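Local coordinates for aldehyde dehydrogenase (Anabaena variabilis, PDB 4H7N), which probably catalyses the NAD+-dependent oxidation of aldehydes to carboxylic acids, as a member of the aldehyde dehydrogenase family, at residues I240-A245 with L405-Q410; R271-E276 with K359-E364; A413-I418 with A422-M427. All coordinates share one frame; numbering follows the deposited sequence.

Interaction 1: I240-A245 with L405-Q410; sequences IVLESA and LKVARQ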
loop_
_atom_site.group_PDB
_atom_site.type_symbol
_atom_site.label_atom_id
_atom_site.label_comp_id
_atom_site.label_asym_id
_atom_site.label_seq_id
_atom_site.Cartn_x
_atom_site.Cartn_y
_atom_site.Cartn_z
ATOM N N ILE A 240 -22.844 -19.584 -2.068
ATOM C CA ILE A 240 -23.348 -20.360 -3.189
ATOM C C ILE A 240 -23.391 -21.810 -2.696
ATOM O O ILE A 240 -22.363 -22.365 -2.201
ATOM C CB ILE A 240 -22.409 -20.271 -4.417
ATOM C CG1 ILE A 240 -22.376 -18.845 -4.984
ATOM C CG2 ILE A 240 -22.906 -21.162 -5.541
ATOM C CD1 ILE A 240 -21.333 -18.649 -6.095
ATOM N N VAL A 241 -24.558 -22.412 -2.854
ATOM C CA VAL A 241 -24.810 -23.823 -2.473
ATOM C C VAL A 241 -25.137 -24.602 -3.742
ATOM O O VAL A 241 -26.221 -24.435 -4.341
ATOM C CB VAL A 241 -25.978 -23.938 -1.476
ATOM C CG1 VAL A 241 -26.161 -25.387 -1.048
ATOM C CG2 VAL A 241 -25.697 -23.092 -0.247
ATOM N N LEU A 242 -24.166 -25.396 -4.198
ATOM C CA LEU A 242 -24.351 -26.241 -5.370
ATOM C C LEU A 242 -25.158 -27.473 -5.037
ATOM O O LEU A 242 -25.299 -27.884 -3.855
ATOM C CB LEU A 242 -22.981 -26.643 -5.960
ATOM C CG LEU A 242 -22.055 -25.453 -6.276
ATOM C CD1 LEU A 242 -20.705 -25.987 -6.728
ATOM C CD2 LEU A 242 -22.666 -24.529 -7.331
ATOM N N GLU A 243 -25.638 -28.088 -6.120
ATOM C CA GLU A 243 -26.571 -29.196 -6.060
ATOM C C GLU A 243 -26.030 -30.367 -5.239
ATOM O O GLU A 243 -26.798 -31.002 -4.536
ATOM C CB GLU A 243 -26.815 -29.644 -7.509
ATOM C CG GLU A 243 -27.936 -30.614 -7.701
ATOM C CD GLU A 243 -28.343 -30.646 -9.174
ATOM O OE1 GLU A 243 -27.473 -30.916 -10.042
ATOM O OE2 GLU A 243 -29.513 -30.348 -9.465
ATOM N N SER A 244 -24.722 -30.644 -5.353
ATOM C CA SER A 244 -24.040 -31.722 -4.628
ATOM C C SER A 244 -23.724 -31.424 -3.142
ATOM O O SER A 244 -23.130 -32.262 -2.453
ATOM C CB SER A 244 -22.712 -32.042 -5.329
ATOM O OG SER A 244 -21.813 -30.944 -5.292
ATOM N N ALA A 245 -24.075 -30.233 -2.658
ATOM C CA ALA A 245 -23.630 -29.821 -1.297
ATOM C C ALA A 245 -24.162 -30.710 -0.184
ATOM O O ALA A 245 -25.197 -31.312 -0.333
ATOM C CB ALA A 245 -24.057 -28.385 -1.005
ATOM N N LEU A 405 -14.111 -25.409 -5.382
ATOM C CA LEU A 405 -12.981 -24.539 -5.703
ATOM C C LEU A 405 -13.109 -23.994 -7.128
ATOM O O LEU A 405 -12.785 -22.793 -7.381
ATOM C CB LEU A 405 -11.634 -25.236 -5.499
ATOM C CG LEU A 405 -11.107 -25.380 -4.052
ATOM C CD1 LEU A 405 -10.003 -26.419 -4.014
ATOM C CD2 LEU A 405 -10.595 -24.083 -3.478
ATOM N N LYS A 406 -13.567 -24.840 -8.056
ATOM C CA LYS A 406 -13.795 -24.374 -9.449
ATOM C C LYS A 406 -14.653 -23.118 -9.494
ATOM O O LYS A 406 -14.419 -22.237 -10.287
ATOM C CB LYS A 406 -14.488 -25.427 -10.325
ATOM C CG LYS A 406 -13.583 -26.132 -11.300
ATOM C CD LYS A 406 -12.748 -27.211 -10.613
ATOM C CE LYS A 406 -12.090 -28.189 -11.602
ATOM N NZ LYS A 406 -11.573 -29.397 -10.891
ATOM N N VAL A 407 -15.667 -23.067 -8.653
ATOM C CA VAL A 407 -16.557 -21.941 -8.607
ATOM C C VAL A 407 -15.939 -20.803 -7.852
ATOM O O VAL A 407 -16.008 -19.619 -8.280
ATOM C CB VAL A 407 -17.880 -22.357 -7.952
ATOM C CG1 VAL A 407 -18.759 -21.146 -7.661
ATOM C CG2 VAL A 407 -18.591 -23.359 -8.863
ATOM N N ALA A 408 -15.323 -21.141 -6.719
ATOM C CA ALA A 408 -14.666 -20.147 -5.884
ATOM C C ALA A 408 -13.593 -19.324 -6.610
ATOM O O ALA A 408 -13.510 -18.109 -6.415
ATOM C CB ALA A 408 -14.051 -20.809 -4.677
ATOM N N ARG A 409 -12.800 -19.977 -7.450
ATOM C CA ARG A 409 -11.800 -19.275 -8.227
ATOM C C ARG A 409 -12.385 -18.234 -9.191
ATOM O O ARG A 409 -11.656 -17.381 -9.646
ATOM C CB ARG A 409 -10.917 -20.260 -9.006
ATOM C CG ARG A 409 -10.041 -21.108 -8.085
ATOM C CD ARG A 409 -9.196 -22.111 -8.868
ATOM N NE ARG A 409 -8.638 -23.129 -7.968
ATOM C CZ ARG A 409 -8.880 -24.444 -8.029
ATOM N NH1 ARG A 409 -9.704 -24.984 -8.959
ATOM N NH2 ARG A 409 -8.275 -25.244 -7.144
ATOM N N GLN A 410 -13.694 -18.267 -9.450
ATOM C CA GLN A 410 -14.349 -17.268 -10.321
ATOM C C GLN A 410 -14.849 -16.061 -9.602
ATOM O O GLN A 410 -15.335 -15.119 -10.237
ATOM C CB GLN A 410 -15.507 -17.911 -11.064
ATOM C CG GLN A 410 -15.015 -18.994 -11.984
ATOM C CD GLN A 410 -16.136 -19.678 -12.721
ATOM O OE1 GLN A 410 -16.885 -19.039 -13.460
ATOM N NE2 GLN A 410 -16.275 -20.969 -12.521
#

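Interaction 2: R271-E276 with K359-E364; sequences RIYVAE and KVMTEE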
loop_
_atom_site.group_PDB
_atom_site.type_symbol
_atom_site.label_atom_id
_atom_site.label_comp_id
_atom_site.label_asym_id
_atom_site.label_seq_id
_atom_site.Cartn_x
_atom_site.Cartn_y
_atom_site.Cartn_z
ATOM N N ARG A 271 -26.166 -12.721 1.342
ATOM C CA ARG A 271 -26.882 -13.180 0.133
ATOM C C ARG A 271 -26.611 -14.665 -0.054
ATOM O O ARG A 271 -25.483 -15.076 0.076
ATOM C CB ARG A 271 -26.353 -12.520 -1.118
ATOM C CG ARG A 271 -26.235 -11.037 -0.973
ATOM C CD ARG A 271 -25.741 -10.425 -2.255
ATOM N NE ARG A 271 -24.304 -10.366 -2.369
ATOM C CZ ARG A 271 -23.615 -10.615 -3.491
ATOM N NH1 ARG A 271 -24.206 -11.100 -4.582
ATOM N NH2 ARG A 271 -22.303 -10.457 -3.500
ATOM N N ILE A 272 -27.635 -15.438 -0.379
ATOM C CA ILE A 272 -27.534 -16.876 -0.456
ATOM C C ILE A 272 -28.145 -17.364 -1.779
ATOM O O ILE A 272 -29.320 -17.050 -2.078
ATOM C CB ILE A 272 -28.259 -17.510 0.734
ATOM C CG1 ILE A 272 -27.630 -17.040 2.055
ATOM C CG2 ILE A 272 -28.115 -19.010 0.659
ATOM C CD1 ILE A 272 -28.604 -17.179 3.235
ATOM N N TYR A 273 -27.327 -18.049 -2.582
ATOM C CA TYR A 273 -27.727 -18.569 -3.884
ATOM C C TYR A 273 -27.715 -20.088 -3.815
ATOM O O TYR A 273 -26.715 -20.667 -3.413
ATOM C CB TYR A 273 -26.769 -18.052 -4.964
ATOM C CG TYR A 273 -26.725 -16.541 -4.973
ATOM C CD1 TYR A 273 -27.718 -15.805 -5.599
ATOM C CD2 TYR A 273 -25.730 -15.856 -4.259
ATOM C CE1 TYR A 273 -27.741 -14.422 -5.525
ATOM C CE2 TYR A 273 -25.708 -14.475 -4.202
ATOM C CZ TYR A 273 -26.724 -13.764 -4.830
ATOM O OH TYR A 273 -26.670 -12.413 -4.768
ATOM N N VAL A 274 -28.823 -20.744 -4.198
ATOM C CA VAL A 274 -28.926 -22.198 -4.071
ATOM C C VAL A 274 -29.416 -22.827 -5.367
ATOM O O VAL A 274 -30.364 -22.341 -5.988
ATOM C CB VAL A 274 -29.923 -22.587 -2.955
ATOM C CG1 VAL A 274 -29.864 -24.083 -2.692
ATOM C CG2 VAL A 274 -29.610 -21.825 -1.676
ATOM N N ALA A 275 -28.767 -23.913 -5.765
ATOM C CA ALA A 275 -29.187 -24.678 -6.939
ATOM C C ALA A 275 -30.702 -24.877 -6.859
ATOM O O ALA A 275 -31.221 -25.305 -5.796
ATOM C CB ALA A 275 -28.495 -26.026 -6.944
ATOM N N GLU A 276 -31.400 -24.619 -7.967
ATOM C CA GLU A 276 -32.876 -24.709 -7.959
ATOM C C GLU A 276 -33.447 -26.052 -7.508
ATOM O O GLU A 276 -34.459 -26.073 -6.864
ATOM C CB GLU A 276 -33.498 -24.259 -9.287
ATOM C CG GLU A 276 -33.097 -25.087 -10.492
ATOM C CD GLU A 276 -33.596 -24.485 -11.811
ATOM O OE1 GLU A 276 -34.241 -23.419 -11.787
ATOM O OE2 GLU A 276 -33.328 -25.069 -12.881
ATOM N N LYS A 359 -32.771 -3.621 -1.983
ATOM C CA LYS A 359 -31.648 -3.170 -1.179
ATOM C C LYS A 359 -31.009 -4.266 -0.397
ATOM O O LYS A 359 -29.789 -4.293 -0.224
ATOM C CB LYS A 359 -32.115 -2.148 -0.165
ATOM C CG LYS A 359 -32.527 -0.823 -0.775
ATOM C CD LYS A 359 -33.131 0.014 0.340
ATOM C CE LYS A 359 -33.923 1.191 -0.175
ATOM N NZ LYS A 359 -33.042 2.378 -0.177
ATOM N N VAL A 360 -31.837 -5.163 0.122
ATOM C CA VAL A 360 -31.323 -6.240 0.964
ATOM C C VAL A 360 -30.344 -7.171 0.215
ATOM O O VAL A 360 -29.593 -7.911 0.829
ATOM C CB VAL A 360 -32.508 -7.020 1.599
ATOM C CG1 VAL A 360 -33.100 -8.011 0.613
ATOM C CG2 VAL A 360 -32.074 -7.704 2.879
HETATM N N MSE A 361 -30.393 -7.162 -1.110
HETATM C CA MSE A 361 -29.470 -7.933 -1.939
HETATM C C MSE A 361 -28.320 -7.138 -2.528
HETATM O O MSE A 361 -27.439 -7.710 -3.188
HETATM C CB MSE A 361 -30.318 -8.686 -2.976
HETATM C CG MSE A 361 -30.983 -9.808 -2.169
HETATM SE SE MSE A 361 -31.384 -11.322 -3.313
HETATM C CE MSE A 361 -29.697 -12.244 -2.901
ATOM N N THR A 362 -28.290 -5.828 -2.302
ATOM C CA THR A 362 -27.267 -5.018 -2.916
ATOM C C THR A 362 -26.516 -4.132 -1.911
ATOM O O THR A 362 -25.311 -4.114 -1.958
ATOM C CB THR A 362 -27.833 -4.135 -4.018
ATOM O OG1 THR A 362 -28.812 -3.272 -3.459
ATOM C CG2 THR A 362 -28.440 -4.983 -5.121
ATOM N N GLU A 363 -27.198 -3.427 -1.015
ATOM C CA GLU A 363 -26.527 -2.556 -0.046
ATOM C C GLU A 363 -26.267 -3.338 1.241
ATOM O O GLU A 363 -27.046 -4.203 1.588
ATOM C CB GLU A 363 -27.367 -1.312 0.240
ATOM C CG GLU A 363 -27.596 -0.470 -1.023
ATOM C CD GLU A 363 -28.657 0.614 -0.863
ATOM O OE1 GLU A 363 -29.023 0.975 0.273
ATOM O OE2 GLU A 363 -29.137 1.113 -1.905
ATOM N N GLU A 364 -25.178 -3.015 1.933
ATOM C CA GLU A 364 -24.817 -3.681 3.167
ATOM C C GLU A 364 -25.993 -3.557 4.142
ATOM O O GLU A 364 -26.505 -2.463 4.370
ATOM C CB GLU A 364 -23.513 -3.096 3.774
ATOM C CG GLU A 364 -22.970 -3.874 4.994
ATOM C CD GLU A 364 -21.477 -3.571 5.336
ATOM O OE1 GLU A 364 -21.146 -2.352 5.349
ATOM O OE2 GLU A 364 -20.651 -4.540 5.582
#

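Interaction 3: A413-I418 with A422-M427; sequences AGAISI and ALTAMM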
loop_
_atom_site.group_PDB
_atom_site.type_symbol
_atom_site.label_atom_id
_atom_site.label_comp_id
_atom_site.label_asym_id
_atom_site.label_seq_id
_atom_site.Cartn_x
_atom_site.Cartn_y
_atom_site.Cartn_z
ATOM N N ALA A 413 -13.469 -11.919 -4.711
ATOM C CA ALA A 413 -13.395 -11.709 -3.265
ATOM C C ALA A 413 -12.106 -12.216 -2.720
ATOM O O ALA A 413 -11.524 -13.162 -3.260
ATOM C CB ALA A 413 -14.564 -12.399 -2.562
ATOM N N GLY A 414 -11.659 -11.617 -1.620
ATOM C CA GLY A 414 -10.357 -11.941 -1.062
ATOM C C GLY A 414 -10.261 -13.288 -0.371
ATOM O O GLY A 414 -9.240 -13.953 -0.450
ATOM N N ALA A 415 -11.298 -13.662 0.356
ATOM C CA ALA A 415 -11.262 -14.942 1.109
ATOM C C ALA A 415 -12.523 -15.779 0.861
ATOM O O ALA A 415 -13.633 -15.312 1.108
ATOM C CB ALA A 415 -11.069 -14.671 2.582
ATOM N N ILE A 416 -12.364 -16.961 0.292
ATOM C CA ILE A 416 -13.499 -17.757 0.021
ATOM C C ILE A 416 -13.467 -18.973 0.936
ATOM O O ILE A 416 -12.524 -19.758 0.949
ATOM C CB ILE A 416 -13.578 -18.227 -1.430
ATOM C CG1 ILE A 416 -13.216 -17.083 -2.421
ATOM C CG2 ILE A 416 -14.903 -18.924 -1.720
ATOM C CD1 ILE A 416 -14.216 -15.994 -2.537
ATOM N N SER A 417 -14.549 -19.136 1.662
ATOM C CA SER A 417 -14.728 -20.345 2.498
ATOM C C SER A 417 -15.297 -21.460 1.643
ATOM O O SER A 417 -16.191 -21.208 0.852
ATOM C CB SER A 417 -15.663 -20.022 3.668
ATOM O OG SER A 417 -15.045 -19.128 4.601
ATOM N N ILE A 418 -14.775 -22.686 1.825
ATOM C CA ILE A 418 -15.088 -23.792 0.996
ATOM C C ILE A 418 -15.700 -24.908 1.863
ATOM O O ILE A 418 -15.053 -25.420 2.793
ATOM C CB ILE A 418 -13.816 -24.345 0.287
ATOM C CG1 ILE A 418 -13.121 -23.249 -0.556
ATOM C CG2 ILE A 418 -14.224 -25.498 -0.581
ATOM C CD1 ILE A 418 -13.930 -22.750 -1.749
ATOM N N ALA A 422 -17.951 -17.962 6.364
ATOM C CA ALA A 422 -17.392 -16.942 7.231
ATOM C C ALA A 422 -16.185 -17.360 8.029
ATOM O O ALA A 422 -16.024 -16.924 9.176
ATOM C CB ALA A 422 -18.485 -16.420 8.180
ATOM N N LEU A 423 -15.333 -18.200 7.456
ATOM C CA LEU A 423 -14.217 -18.735 8.241
ATOM C C LEU A 423 -13.265 -17.677 8.665
ATOM O O LEU A 423 -12.669 -17.807 9.757
ATOM C CB LEU A 423 -13.492 -19.874 7.523
ATOM C CG LEU A 423 -14.288 -21.159 7.547
ATOM C CD1 LEU A 423 -13.728 -22.158 6.572
ATOM C CD2 LEU A 423 -14.322 -21.737 8.967
ATOM N N THR A 424 -13.184 -16.562 7.914
ATOM C CA THR A 424 -12.260 -15.502 8.333
ATOM C C THR A 424 -12.684 -14.831 9.615
ATOM O O THR A 424 -11.895 -14.177 10.244
ATOM C CB THR A 424 -11.987 -14.434 7.283
ATOM O OG1 THR A 424 -13.182 -13.694 7.010
ATOM C CG2 THR A 424 -11.475 -15.109 6.020
ATOM N N ALA A 425 -13.921 -15.022 10.016
ATOM C CA ALA A 425 -14.313 -14.546 11.339
ATOM C C ALA A 425 -13.672 -15.377 12.469
ATOM O O ALA A 425 -13.465 -14.882 13.571
ATOM C CB ALA A 425 -15.848 -14.477 11.423
HETATM N N MSE A 426 -13.277 -16.621 12.209
HETATM C CA MSE A 426 -12.746 -17.494 13.281
HETATM C C MSE A 426 -11.277 -17.729 13.139
HETATM O O MSE A 426 -10.654 -18.298 13.999
HETATM C CB MSE A 426 -13.459 -18.846 13.279
HETATM C CG MSE A 426 -14.896 -18.609 13.689
HETATM SE SE MSE A 426 -15.032 -17.907 15.536
HETATM C CE MSE A 426 -13.903 -19.205 16.491
HETATM N N MSE A 427 -10.689 -17.305 12.037
HETATM C CA MSE A 427 -9.322 -17.628 11.760
HETATM C C MSE A 427 -8.623 -16.504 11.123
HETATM O O MSE A 427 -9.172 -15.803 10.311
HETATM C CB MSE A 427 -9.268 -18.643 10.675
HETATM C CG MSE A 427 -10.079 -19.774 11.179
HETATM SE SE MSE A 427 -10.023 -20.918 9.625
HETATM C CE MSE A 427 -8.174 -21.574 9.959
#

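Interaction 1: I240-A245 with L405-Q410
Ile240 and Val407 mark the closest backbone approach of the two segments, with their CA atoms 8.8 Å apart, a separation that is bridged by side chains alone. The first segment is the end of strand 237-241, leading into a type I beta turn at Leu242-Ala245 that is closed by the bond from Ala245 N to Leu242 O, 2.9 Å long. The second begins within helix 401-408.

Val407 is the single residue on the helical side that makes the contact, and its two methyls have separate partners. CG1 meets the tip of Ile240, CD1, at 3.9 Å, the two side chains reaching toward each other tip to tip. CG2 lies 4.0 Å from CD1 of Leu242, but here the side chains run past each other in opposite directions. The first torsion of Val407 (chi1 170°) puts CG1 anti to the backbone N and CG2 beside it, and each methyl thereby faces its own partner. Within the second segment, the side-chain amide of Gln410 folds back onto the helix: NE2 donates to Lys406 O at 3.2 Å with a nearly straight N-H...O angle of 169°, although it approaches from above the carbonyl plane.

Val407 also packs on Val396 and Val378, and Ile240 on Ala381 and Ala385, so helices 401-408 and 378-386 share in covering this part of the sheet. With all three touching residues buried, 115 Å² of joint surface and distances of normal van der Waals length, the chemistry implies purely apolar cohesion between a strand end and a helix.

Interaction 2: R271-E276 with K359-E364
The ring of Tyr273 and the guanidinium of Arg271 are both approached by Met361, a selenomethionine here, and in each case obliquely. At the ring the visitor is the terminal methyl CE, 3.9 Å from CZ and 3.6 Å from OH. For the guanidinium it is the backbone oxygen of Met361, which lies nearer to the aliphatic chain: Arg271 CD is 3.3 Å from Met361 O, while NE stays 4.2 Å from that oxygen.

The two flat groups are also joined to each other. Arg271 NH1 donates to Tyr273 OH at 2.8 Å with an N-H...O angle of 153°, and the phenol oxygen sits 17° out of the guanidinium plane. These residues alternate along strand 269-275, which places both side chains on the same face of it. Met361 comes from the loop before strand 369-375, and its CA is 6.2 Å from that of Arg271. A bend at its last torsion (chi3 94°) turns CE in between its two hosts, where it also touches Arg271 CB at 3.8 Å.

The polar ends have further partners. Tyr273 OH is hydrogen-bonded to His356 NE2 as well, and the guanidinium reaches Lys236 O through NE, Leu384 O through NH1 and Ala385 O through NH2. Lys236 NZ in turn binds the carbonyls of Val360 and Glu363, tying the same loop to the residue just before strand 237-241.

A buried positive group is thus met by three backbone carbonyls and a phenol oxygen, which fix its rotation. The chemistry implies two kinds of contact: the methyl of Met361 packs against the aliphatic part of Arg271 and the ring of Tyr273, while its carbonyl probably adds a weak electrostatic attraction to the polarised CD methylene.

Interaction 3: A413-I418 with A422-M427
Ser417 and Leu423 bring the two segments closest, with CA atoms 6.0 Å apart, and the gap widens to 7.3 Å between those of Ala415 and Thr424; strand 415-418 is thus faced by a short turn at 423-425 that has helical torsions without regular helical bonding.

The alternation of the strand decides who takes part: Ala415 and Ser417 point toward the turn. Ser417 OG, placed beside its own backbone N (chi1 -69°), accepts from Leu423 N over 3.0 Å with an N-H...O angle of 161°. This bond satisfies the first amide of the turn. Ser417 OG is also 3.4 Å from Leu423 CB, and Leu423 CD1 lies 4.1 Å from Ser417 CB, so the leucine packs alongside the serine it is bonded to. One step along, Thr424 turns its methyl rather than its hydroxyl to the strand: CG2 meets Ala415 CB at 3.5 Å, tighter than usual for two carbons. Lys432 touches both Ala415 and Thr424 there.

Within the turn, Met426 N donates to Leu423 O over 2.8 Å, and Ala425 N to Ala422 O. Leu423 and Met426 also pack on Trp470 of the second subunit.

Strand 415-418 is one of the two outermost strands of its sheet within the chain, but a strand of the second subunit pairs with it in parallel, so the sheet continues across the interface. Such intersubunit extension of the catalytic-domain sheet is a hallmark of aldehyde dehydrogenase dimers. The turn probably lies close to the catalytic site: the side chain of Thr424 is about 7 Å from that of Glu232, the predicted active-site residue.

Overall arrangement
All three contacts reach one seven-stranded sheet, in which strands 269-275, 237-241, 393-397 and 415-418 lie side by side in that order. Interactions 1 and 2 have centres 15 Å apart and are joined through the first two strands, where Val241 N lies 2.8 Å from Tyr273 O, a probable backbone hydrogen bond. Interactions 1 and 3, with centres 14 Å apart, meet where Ala408 CB packs 3.5 Å from Ile418 CD1. Interactions 2 and 3 do not touch (centres 18 Å apart). Along the chain, interaction 2 is nested inside the loop closed by interaction 1, and interaction 3 follows. Interactions 1 and 3 both touch the second subunit, so this sheet edge forms part of the dimer interface.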